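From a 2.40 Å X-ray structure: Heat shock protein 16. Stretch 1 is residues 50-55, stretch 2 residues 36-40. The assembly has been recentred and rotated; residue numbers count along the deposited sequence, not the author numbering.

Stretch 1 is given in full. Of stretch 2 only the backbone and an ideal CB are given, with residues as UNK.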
ATOM      1  N   VAL B  50      11.246  31.375   5.477  1.00 42.87           N
ATOM      2  CA  VAL B  50      10.060  30.645   5.901  1.00 39.43           C
ATOM      3  C   VAL B  50       8.918  31.612   6.191  1.00 35.30           C
ATOM      4  O   VAL B  50       9.045  32.503   7.033  1.00 39.28           O
ATOM      5  CB  VAL B  50      10.330  29.797   7.157  1.00 39.69           C
ATOM      6  CG1 VAL B  50       9.066  29.072   7.589  1.00 34.30           C
ATOM      7  CG2 VAL B  50      11.455  28.807   6.895  1.00 44.59           C
ATOM      8  N   ASP B  51       7.806  31.435   5.485  1.00 40.53           N
ATOM      9  CA  ASP B  51       6.633  32.281   5.666  1.00 36.54           C
ATOM     10  C   ASP B  51       5.527  31.522   6.387  1.00 28.97           C
ATOM     11  O   ASP B  51       4.988  30.549   5.865  1.00 30.11           O
ATOM     12  CB  ASP B  51       6.134  32.793   4.316  1.00 39.99           C
ATOM     13  CG  ASP B  51       7.122  33.728   3.649  1.00 47.43           C
ATOM     14  OD1 ASP B  51       7.547  34.707   4.299  1.00 43.09           O
ATOM     15  OD2 ASP B  51       7.480  33.480   2.479  1.00 53.16           O
ATOM     16  N   VAL B  52       5.198  31.982   7.590  1.00 30.68           N
ATOM     17  CA  VAL B  52       4.231  31.315   8.452  1.00 31.95           C
ATOM     18  C   VAL B  52       2.990  32.185   8.628  1.00 34.73           C
ATOM     19  O   VAL B  52       3.097  33.370   8.938  1.00 29.33           O
ATOM     20  CB  VAL B  52       4.842  31.042   9.839  1.00 24.99           C
ATOM     21  CG1 VAL B  52       3.934  30.140  10.657  1.00 16.65           C
ATOM     22  CG2 VAL B  52       6.224  30.424   9.695  1.00 33.15           C
ATOM     23  N   GLU B  53       1.813  31.595   8.445  1.00 33.93           N
ATOM     24  CA  GLU B  53       0.571  32.354   8.544  1.00 26.66           C
ATOM     25  C   GLU B  53       0.029  32.362   9.969  1.00 25.16           C
ATOM     26  O   GLU B  53      -0.342  31.321  10.511  1.00 24.74           O
ATOM     27  CB  GLU B  53      -0.479  31.800   7.581  1.00 14.66           C
ATOM     28  CG  GLU B  53      -0.140  32.004   6.115  1.00 25.43           C
ATOM     29  CD  GLU B  53      -1.223  31.487   5.188  1.00 31.03           C
ATOM     30  OE1 GLU B  53      -2.089  30.716   5.652  1.00 29.02           O
ATOM     31  OE2 GLU B  53      -1.209  31.855   3.994  1.00 29.53           O
ATOM     32  N   LEU B  54      -0.015  33.549  10.568  1.00 24.70           N
ATOM     33  CA  LEU B  54      -0.500  33.703  11.935  1.00 26.46           C
ATOM     34  C   LEU B  54      -1.493  34.858  12.066  1.00 24.80           C
ATOM     35  O   LEU B  54      -1.207  35.847  12.741  1.00 23.50           O
ATOM     36  CB  LEU B  54       0.679  33.929  12.887  1.00 24.42           C
ATOM     37  CG  LEU B  54       1.730  32.822  12.980  1.00 26.40           C
ATOM     38  CD1 LEU B  54       2.896  33.257  13.856  1.00 31.17           C
ATOM     39  CD2 LEU B  54       1.107  31.541  13.510  1.00 22.60           C
ATOM     40  N   PRO B  55      -2.667  34.740  11.418  1.00 28.70           N
ATOM     41  CA  PRO B  55      -3.668  35.808  11.524  1.00 27.49           C
ATOM     42  C   PRO B  55      -4.297  35.866  12.914  1.00 21.12           C
ATOM     43  O   PRO B  55      -4.615  34.827  13.490  1.00 25.80           O
ATOM     44  CB  PRO B  55      -4.713  35.408  10.481  1.00 27.27           C
ATOM     45  CG  PRO B  55      -4.606  33.929  10.399  1.00 20.01           C
ATOM     46  CD  PRO B  55      -3.151  33.609  10.607  1.00 16.79           C
ATOM     47  N   UNK B  36      -1.322  23.593  13.807  1.00 38.08           N
ATOM     48  CA  UNK B  36      -0.139  23.704  12.962  1.00 30.95           C
ATOM     49  C   UNK B  36      -0.338  24.736  11.855  1.00 27.52           C
ATOM     50  O   UNK B  36      -1.074  24.495  10.900  1.00 31.75           O
ATOM     51  CB  UNK B  36       0.205  22.343  12.354  1.00 30.95           C
ATOM     52  N   UNK B  37       0.328  25.893  11.983  1.00 30.00           N
ATOM     53  CA  UNK B  37       0.235  26.990  11.012  1.00 24.39           C
ATOM     54  C   UNK B  37       0.758  26.615   9.626  1.00 28.60           C
ATOM     55  O   UNK B  37       1.712  25.845   9.509  1.00 32.79           O
ATOM     56  CB  UNK B  37       1.008  28.204  11.531  1.00 24.39           C
ATOM     57  N   UNK B  38       0.129  27.159   8.587  1.00 26.39           N
ATOM     58  CA  UNK B  38       0.536  26.900   7.209  1.00 29.50           C
ATOM     59  C   UNK B  38       1.811  27.657   6.863  1.00 22.56           C
ATOM     60  O   UNK B  38       1.949  28.837   7.187  1.00 29.30           O
ATOM     61  CB  UNK B  38      -0.584  27.286   6.240  1.00 29.50           C
ATOM     62  N   UNK B  39       2.744  26.978   6.202  1.00 26.88           N
ATOM     63  CA  UNK B  39       4.026  27.591   5.875  1.00 27.93           C
ATOM     64  C   UNK B  39       4.453  27.417   4.419  1.00 35.82           C
ATOM     65  O   UNK B  39       4.090  26.444   3.755  1.00 31.69           O
ATOM     66  CB  UNK B  39       5.109  27.010   6.786  1.00 27.93           C
ATOM     67  N   UNK B  40       5.228  28.383   3.937  1.00 37.01           N
ATOM     68  CA  UNK B  40       5.903  28.280   2.650  1.00 38.67           C
ATOM     69  C   UNK B  40       7.403  28.362   2.892  1.00 37.53           C
ATOM     70  O   UNK B  40       7.875  29.264   3.579  1.00 35.55           O
ATOM     71  CB  UNK B  40       5.438  29.374   1.686  1.00 38.67           C
TER

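Position 36 can be dealt with quickly. Its ideal CB has no atom of stretch 1 within 5.5 Å, so nothing visible here selects a side chain and almost any would suit. The deposited residue is Ser36, chi1 t, which makes no contact with stretch 1.

At position 37 the CA-to-CB bond points toward stretch 1. The ideal CB lies 3.5 Å from Glu53 O, 3.6 Å from Val52 CG1 and 3.9 Å from Leu54 CD2, so two methyl groups offer an apolar surface. Phi/psi of -63/145 admits proline as well as ordinary residues, and the backbone N forms no hydrogen bond to stretch 1 that proline would forfeit. Alanine, valine or proline would be reasonable; a side chain carrying charge close to CB would gain little from the methyls. The residue is Pro37, with a C-gamma endo ring. Its CB packs 3.6 Å from Val52 CG1 and 3.9 Å from Leu54 CD2.

Position 38 is held by its backbone: the carbonyl accepts a hydrogen bond from Glu53 N (N to O 3.0 Å, 160°). CA-to-CB runs sideways, and the ideal CB is 3.8 Å from Glu53 OE1. A small or polar residue would suit, as would a basic one able to answer the carboxylate; an acidic one would be less welcome. Ser38 is found, chi1 m, and its OG makes no hydrogen bond to Glu53. Water 1 instead links the backbones, accepting from Ser38 N (2.7 Å from the water O) and donating to Glu53 O (3.2 Å from the water O).

Position 39 forms a non-hydrogen-bonded antiparallel pair with Val52 (CA to CA 4.5 Å), its CB on the same sheet face as that valine. The ideal CB is 4.5 Å from Val50 CG1 and 4.6 Å from Val52 CG2. Extended angles of -131/151 and these methyls favour valine, isoleucine or leucine, though an aromatic cannot be excluded. The residue is Ile39, chi1 p and chi2 t; its CG2 reaches Val52 CG2 at 3.7 Å. Its CA also approaches Asp51 O at 3.1 Å, a CA-H...O contact.

Position 40 pairs with Asp51 through two hydrogen bonds, 40 N to Asp51 O and Asp51 N to 40 O, both 2.9 Å. CB shares the face of Asp51, whose carboxylate would favour a basic or neutral polar partner. The deposited residue is nevertheless acidic: Asp40, chi1 m. Water 2 mediates between the carboxylates, donating to Asp51 OD2 (3.0 Å from the water O) and weakly to Asp40 OD2 (3.5 Å from the water O).

Stretch 2 (36-40) SPSID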
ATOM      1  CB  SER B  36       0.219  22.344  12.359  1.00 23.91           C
ATOM      2  OG  SER B  36       1.400  22.426  11.580  1.00 34.04           O
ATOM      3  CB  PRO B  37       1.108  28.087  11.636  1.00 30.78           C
ATOM      4  CG  PRO B  37       1.985  27.381  12.620  1.00 32.35           C
ATOM      5  CD  PRO B  37       1.162  26.253  13.142  1.00 33.85           C
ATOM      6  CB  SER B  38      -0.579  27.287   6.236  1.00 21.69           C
ATOM      7  OG  SER B  38      -1.700  26.435   6.381  1.00 29.22           O
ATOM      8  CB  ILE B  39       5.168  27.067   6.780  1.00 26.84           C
ATOM      9  CG1 ILE B  39       5.462  25.596   6.481  1.00 26.50           C
ATOM     10  CG2 ILE B  39       4.834  27.271   8.252  1.00 25.26           C
ATOM     11  CD1 ILE B  39       6.669  25.060   7.213  1.00 25.19           C
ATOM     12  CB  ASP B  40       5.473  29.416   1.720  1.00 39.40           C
ATOM     13  CG  ASP B  40       4.184  29.115   0.983  1.00 41.84           C
ATOM     14  OD1 ASP B  40       3.519  28.117   1.328  1.00 36.28           O
ATOM     15  OD2 ASP B  40       3.833  29.885   0.064  1.00 42.35           O
TER
HETATM   16  O   HOH W   1      -1.841  28.808   9.317  1.00 38.24           O
HETATM   17  O   HOH W   2       5.103  33.027   0.761  1.00 47.74           O
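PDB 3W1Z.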